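Local coordinates for protein cytokinin riboside 5'-monophosphate phosphoribohydrolase (Streptomyces coelicolor, PDB 5ZI9) that belongs to the SLOG clan of Rossmann-like proteins and is built on a parallel beta sheet flanked by helices, in an assembly of six copies, at residues S59-G64 / F156-M161; Q141-Y146 / G150-Y155. All coordinates share one frame; numbering follows the deposited sequence.

Contact 1: S59-G64 / F156-M161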
loop_
_atom_site.group_PDB
_atom_site.type_symbol
_atom_site.label_atom_id
_atom_site.label_comp_id
_atom_site.label_asym_id
_atom_site.label_seq_id
_atom_site.Cartn_x
_atom_site.Cartn_y
_atom_site.Cartn_z
ATOM N N SER B 59 -8.480 2.611 0.707
ATOM C CA SER B 59 -9.238 2.597 -0.550
ATOM C C SER B 59 -10.265 3.740 -0.659
ATOM O O SER B 59 -10.426 4.371 -1.710
ATOM C CB SER B 59 -9.958 1.273 -0.709
ATOM O OG SER B 59 -9.000 0.260 -0.740
ATOM N N GLU B 60 -10.960 3.989 0.441
ATOM C CA GLU B 60 -11.949 5.047 0.473
ATOM C C GLU B 60 -11.332 6.427 0.336
ATOM O O GLU B 60 -11.891 7.263 -0.336
ATOM C CB GLU B 60 -12.816 4.981 1.732
ATOM C CG GLU B 60 -13.981 5.948 1.597
ATOM C CD GLU B 60 -15.148 5.628 2.488
ATOM O OE1 GLU B 60 -15.176 6.145 3.627
ATOM O OE2 GLU B 60 -16.065 4.924 2.032
ATOM N N PHE B 61 -10.181 6.654 0.944
ATOM C CA PHE B 61 -9.423 7.882 0.687
ATOM C C PHE B 61 -9.061 7.999 -0.771
ATOM O O PHE B 61 -9.197 9.073 -1.346
ATOM C CB PHE B 61 -8.112 7.917 1.448
ATOM C CG PHE B 61 -8.238 8.442 2.805
ATOM C CD1 PHE B 61 -8.403 9.789 3.007
ATOM C CD2 PHE B 61 -8.175 7.592 3.890
ATOM C CE1 PHE B 61 -8.523 10.289 4.288
ATOM C CE2 PHE B 61 -8.262 8.078 5.172
ATOM C CZ PHE B 61 -8.448 9.442 5.379
ATOM N N ILE B 62 -8.545 6.902 -1.335
ATOM C CA ILE B 62 -8.169 6.909 -2.726
ATOM C C ILE B 62 -9.333 7.263 -3.603
ATOM O O ILE B 62 -9.143 8.024 -4.535
ATOM C CB ILE B 62 -7.512 5.593 -3.177
ATOM C CG1 ILE B 62 -6.091 5.538 -2.600
ATOM C CG2 ILE B 62 -7.421 5.490 -4.708
ATOM C CD1 ILE B 62 -5.595 4.159 -2.391
ATOM N N GLU B 63 -10.515 6.712 -3.305
ATOM C CA GLU B 63 -11.719 6.925 -4.114
ATOM C C GLU B 63 -12.169 8.360 -4.010
ATOM O O GLU B 63 -12.520 8.981 -5.009
ATOM C CB GLU B 63 -12.834 6.001 -3.660
ATOM C CG GLU B 63 -12.688 4.584 -4.183
ATOM C CD GLU B 63 -13.106 3.476 -3.217
ATOM O OE1 GLU B 63 -14.066 3.648 -2.427
ATOM O OE2 GLU B 63 -12.444 2.418 -3.270
ATOM N N GLY B 64 -12.139 8.895 -2.796
ATOM C CA GLY B 64 -12.438 10.300 -2.571
ATOM C C GLY B 64 -11.572 11.236 -3.398
ATOM O O GLY B 64 -12.094 12.034 -4.142
ATOM N N PHE B 156 -16.750 7.854 8.530
ATOM C CA PHE B 156 -16.924 9.189 9.098
ATOM C C PHE B 156 -15.704 10.104 9.014
ATOM O O PHE B 156 -15.783 11.266 8.611
ATOM C CB PHE B 156 -17.291 8.995 10.568
ATOM C CG PHE B 156 -17.982 10.169 11.184
ATOM C CD1 PHE B 156 -19.335 10.485 10.846
ATOM C CD2 PHE B 156 -17.327 10.963 12.140
ATOM C CE1 PHE B 156 -19.998 11.573 11.435
ATOM C CE2 PHE B 156 -17.998 12.061 12.725
ATOM C CZ PHE B 156 -19.323 12.357 12.374
ATOM N N PHE B 157 -14.568 9.541 9.393
ATOM C CA PHE B 157 -13.328 10.268 9.575
ATOM C C PHE B 157 -12.606 10.490 8.292
ATOM O O PHE B 157 -11.801 11.377 8.178
ATOM C CB PHE B 157 -12.499 9.528 10.585
ATOM C CG PHE B 157 -13.160 9.525 11.925
ATOM C CD1 PHE B 157 -12.952 10.595 12.808
ATOM C CD2 PHE B 157 -14.094 8.525 12.288
ATOM C CE1 PHE B 157 -13.582 10.625 14.042
ATOM C CE2 PHE B 157 -14.736 8.577 13.513
ATOM C CZ PHE B 157 -14.461 9.619 14.389
ATOM N N VAL B 158 -12.928 9.695 7.301
ATOM C CA VAL B 158 -12.490 9.983 5.957
ATOM C C VAL B 158 -13.290 11.172 5.454
ATOM O O VAL B 158 -12.717 12.131 4.973
ATOM C CB VAL B 158 -12.653 8.777 5.027
ATOM C CG1 VAL B 158 -12.214 9.147 3.632
ATOM C CG2 VAL B 158 -11.783 7.626 5.533
ATOM N N ARG B 159 -14.605 11.127 5.601
ATOM C CA ARG B 159 -15.415 12.242 5.125
ATOM C C ARG B 159 -15.046 13.570 5.771
ATOM O O ARG B 159 -15.023 14.588 5.095
ATOM C CB ARG B 159 -16.899 12.002 5.302
ATOM C CG ARG B 159 -17.730 13.070 4.605
ATOM C CD ARG B 159 -19.211 12.817 4.713
ATOM N NE ARG B 159 -19.718 13.119 6.047
ATOM C CZ ARG B 159 -20.971 13.425 6.321
ATOM N NH1 ARG B 159 -21.298 13.694 7.557
ATOM N NH2 ARG B 159 -21.913 13.471 5.378
ATOM N N LYS B 160 -14.749 13.564 7.061
ATOM C CA LYS B 160 -14.364 14.809 7.787
ATOM C C LYS B 160 -13.217 15.558 7.160
ATOM O O LYS B 160 -13.179 16.774 7.161
ATOM C CB LYS B 160 -13.930 14.464 9.206
ATOM C CG LYS B 160 -15.025 14.610 10.198
ATOM C CD LYS B 160 -14.504 14.141 11.533
ATOM C CE LYS B 160 -15.357 14.590 12.714
ATOM N NZ LYS B 160 -16.651 15.262 12.395
ATOM N N MET B 161 -12.260 14.809 6.676
ATOM C CA MET B 161 -11.116 15.416 6.092
ATOM C C MET B 161 -11.419 15.972 4.704
ATOM O O MET B 161 -10.793 16.934 4.301
ATOM C CB MET B 161 -9.942 14.457 6.102
ATOM C CG MET B 161 -9.555 13.831 4.794
ATOM S SD MET B 161 -8.088 14.674 4.227
ATOM C CE MET B 161 -7.132 13.311 3.645
#
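Phe-61 and Val-158 are the closest pair along the backbones where helices 50-67 and 156-165 come together, CA atoms 6.4 Å apart. The axes of the two segments approach to 10.1 Å and run in the same general sense, inclined by 31°. Val-158 sits over one face of the Phe-61 ring: its CG1, held anti to the backbone N (chi1 179°), lies 3.9 Å from the ring centroid and 11° off the normal, a CH-pi contact. The CG2 methyl settles toward the rim, 3.6 Å from Phe-61 CE2. Met-161, bent at chi2 and chi3, borders the CD1-CE1 side of the ring, with CG in plane at the edge and CE approaching obliquely, 3.4 Å from Phe-61 CE1. Glu-60 brings OE1 to 3.9 Å from Val-158 CB, while its carboxylate has its polar partners at Arg-154 and Tyr-155. No hydrogen bond crosses between the two segments. Met-161 also packs on Ile-57 of a second subunit, so this apolar seam borders an interface. Helix 156-165 is the crossover from edge strand 149-153 to inner strand 167-172, and helix 50-67 packs against this beta-alpha-beta unit of the Rossmann-like fold.

Contact 2: Q141-Y146 / G150-Y155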
loop_
_atom_site.group_PDB
_atom_site.type_symbol
_atom_site.label_atom_id
_atom_site.label_comp_id
_atom_site.label_asym_id
_atom_site.label_seq_id
_atom_site.Cartn_x
_atom_site.Cartn_y
_atom_site.Cartn_z
ATOM N N GLN B 141 -31.773 6.580 3.506
ATOM C CA GLN B 141 -31.690 7.991 3.161
ATOM C C GLN B 141 -30.649 8.126 2.054
ATOM O O GLN B 141 -29.488 7.824 2.283
ATOM C CB GLN B 141 -31.314 8.860 4.386
ATOM C CG GLN B 141 -31.806 10.312 4.317
ATOM C CD GLN B 141 -30.990 11.243 5.204
ATOM O OE1 GLN B 141 -29.926 11.716 4.797
ATOM N NE2 GLN B 141 -31.481 11.509 6.416
ATOM N N GLY B 142 -31.085 8.521 0.852
ATOM C CA GLY B 142 -30.207 8.746 -0.309
ATOM C C GLY B 142 -29.750 10.189 -0.376
ATOM O O GLY B 142 -30.226 11.054 0.363
ATOM N N LEU B 143 -28.796 10.445 -1.249
ATOM C CA LEU B 143 -28.321 11.795 -1.508
ATOM C C LEU B 143 -29.484 12.608 -2.057
ATOM O O LEU B 143 -30.367 12.046 -2.695
ATOM C CB LEU B 143 -27.210 11.805 -2.557
ATOM C CG LEU B 143 -25.876 11.169 -2.213
ATOM C CD1 LEU B 143 -24.974 11.246 -3.433
ATOM C CD2 LEU B 143 -25.229 11.892 -1.033
ATOM N N ASN B 144 -29.468 13.921 -1.825
ATOM C CA ASN B 144 -30.581 14.779 -2.161
ATOM C C ASN B 144 -30.569 15.039 -3.671
ATOM O O ASN B 144 -29.525 14.870 -4.339
ATOM C CB ASN B 144 -30.611 16.070 -1.299
ATOM C CG ASN B 144 -29.510 17.078 -1.653
ATOM O OD1 ASN B 144 -29.336 17.491 -2.817
ATOM N ND2 ASN B 144 -28.766 17.493 -0.635
ATOM N N PRO B 145 -31.736 15.424 -4.222
ATOM C CA PRO B 145 -31.939 15.493 -5.684
ATOM C C PRO B 145 -31.146 16.564 -6.376
ATOM O O PRO B 145 -30.954 16.478 -7.593
ATOM C CB PRO B 145 -33.413 15.758 -5.837
ATOM C CG PRO B 145 -33.929 16.101 -4.452
ATOM C CD PRO B 145 -33.003 15.515 -3.464
ATOM N N TYR B 146 -30.632 17.536 -5.624
ATOM C CA TYR B 146 -29.781 18.574 -6.229
ATOM C C TYR B 146 -28.312 18.318 -6.066
ATOM O O TYR B 146 -27.512 19.226 -6.321
ATOM C CB TYR B 146 -30.147 19.962 -5.709
ATOM C CG TYR B 146 -31.639 20.096 -5.555
ATOM C CD1 TYR B 146 -32.462 20.388 -6.668
ATOM C CD2 TYR B 146 -32.248 19.896 -4.292
ATOM C CE1 TYR B 146 -33.844 20.509 -6.519
ATOM C CE2 TYR B 146 -33.634 20.023 -4.135
ATOM C CZ TYR B 146 -34.429 20.321 -5.250
ATOM O OH TYR B 146 -35.798 20.431 -5.099
ATOM N N GLY B 150 -21.622 13.292 -6.405
ATOM C CA GLY B 150 -22.045 12.537 -5.212
ATOM C C GLY B 150 -21.127 11.380 -4.815
ATOM O O GLY B 150 -20.694 10.595 -5.672
ATOM N N LEU B 151 -20.829 11.277 -3.514
ATOM C CA LEU B 151 -20.252 10.062 -2.924
ATOM C C LEU B 151 -20.923 9.779 -1.652
ATOM O O LEU B 151 -21.250 10.697 -0.937
ATOM C CB LEU B 151 -18.815 10.224 -2.530
ATOM C CG LEU B 151 -17.800 10.410 -3.628
ATOM C CD1 LEU B 151 -17.439 11.901 -3.611
ATOM C CD2 LEU B 151 -16.603 9.466 -3.382
ATOM N N ASN B 152 -21.020 8.496 -1.331
ATOM C CA ASN B 152 -21.452 8.017 -0.029
ATOM C C ASN B 152 -20.284 7.354 0.649
ATOM O O ASN B 152 -19.860 6.248 0.253
ATOM C CB ASN B 152 -22.514 6.973 -0.223
ATOM C CG ASN B 152 -23.760 7.542 -0.801
ATOM O OD1 ASN B 152 -24.440 8.296 -0.124
ATOM N ND2 ASN B 152 -24.060 7.198 -2.050
ATOM N N PHE B 153 -19.759 8.030 1.657
ATOM C CA PHE B 153 -18.639 7.501 2.432
ATOM C C PHE B 153 -19.156 6.544 3.459
ATOM O O PHE B 153 -20.259 6.736 3.993
ATOM C CB PHE B 153 -17.879 8.615 3.183
ATOM C CG PHE B 153 -17.112 9.497 2.283
ATOM C CD1 PHE B 153 -17.733 10.560 1.655
ATOM C CD2 PHE B 153 -15.761 9.239 2.031
ATOM C CE1 PHE B 153 -17.024 11.374 0.796
ATOM C CE2 PHE B 153 -15.036 10.035 1.161
ATOM C CZ PHE B 153 -15.685 11.110 0.530
ATOM N N ARG B 154 -18.337 5.547 3.779
ATOM C CA ARG B 154 -18.663 4.709 4.916
ATOM C C ARG B 154 -17.828 4.940 6.162
ATOM O O ARG B 154 -18.273 4.614 7.279
ATOM C CB ARG B 154 -18.833 3.243 4.506
ATOM C CG ARG B 154 -17.626 2.565 3.965
ATOM C CD ARG B 154 -17.912 1.824 2.676
ATOM N NE ARG B 154 -16.875 2.217 1.725
ATOM C CZ ARG B 154 -16.362 1.458 0.759
ATOM N NH1 ARG B 154 -15.430 1.988 -0.048
ATOM N NH2 ARG B 154 -16.765 0.193 0.575
ATOM N N TYR B 155 -16.703 5.620 6.014
ATOM C CA TYR B 155 -15.934 6.046 7.169
ATOM C C TYR B 155 -16.055 7.546 7.446
ATOM O O TYR B 155 -15.529 8.370 6.722
ATOM C CB TYR B 155 -14.480 5.654 7.007
ATOM C CG TYR B 155 -14.326 4.196 6.716
ATOM C CD1 TYR B 155 -14.509 3.251 7.704
ATOM C CD2 TYR B 155 -14.032 3.763 5.429
ATOM C CE1 TYR B 155 -14.393 1.914 7.419
ATOM C CE2 TYR B 155 -13.907 2.423 5.134
ATOM C CZ TYR B 155 -14.092 1.503 6.136
ATOM O OH TYR B 155 -13.992 0.161 5.861
#
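Leu-143 and Asn-152 share a first torsion of -67°, which sets CG beside the backbone N in each, and from these positions the two side chains come at each other from opposite directions. With chi2 at 177°, the leucine stretches its CD1 outward onto the backbone of the strand, 3.7 Å from Gly-150 CA. Glycine leaves the alpha carbon bare on the very side that faces the loop, and the methyl fills that place. The same CD1 lies 4.1 Å from Leu-151 N, so this one methyl lies against the start of the peptide that links the two residues. The other branch of the leucine turns to the amide of Asn-152, CD2 standing 3.8 Å from Asn-152 OD1, with CG about as near to the same oxygen. This is van der Waals contact; no hydrogen bond crosses between 141-146 and 150-155.

The loop is held by other means. Asn-144 gives its ND2 to Gly-112 O and Asn-120 OD1 and bonds through its backbone to Gly-111, beside the glycine-rich turn of a possible Rossmann-type pattern. Its OD1 takes a weak bond from Tyr-146 N, 3.1 Å long and bent to 129°, as in an Asx turn. Strand 149-153 is fixed by its backbone bonds to strand 130-135, while Asn-152 also packs on Arg-17 of a fourth subunit.

A single leucine thus laps the end strand of the chain's parallel sheet with no directional bond to set the spacing; the loop's position probably owes more to the polar grip on Asn-144 than to this thin apolar cover.

How the contacts relate
Contact 1 is buried, between two helices, while contact 2 lies at the surface, where a loop rests on an edge strand. They meet through consecutive elements: strand 149-153 leads through Arg-154 and Tyr-155 into helix 156-165, and contact 2 is nested within the chain loop that contact 1 closes. The joint is polar as well as apolar. Glu-60 OE2 forms a salt bridge with Arg-154 NE (2.8 Å), its OE1 probably accepts a bond from Tyr-155 N at the N-cap of the helix, and Phe-153 packs on Val-158. A phenyl ring is covered and bordered by aliphatic groups in contact 1; contact 2 has one leucine against backbone and an amide. Both touch the fourth subunit.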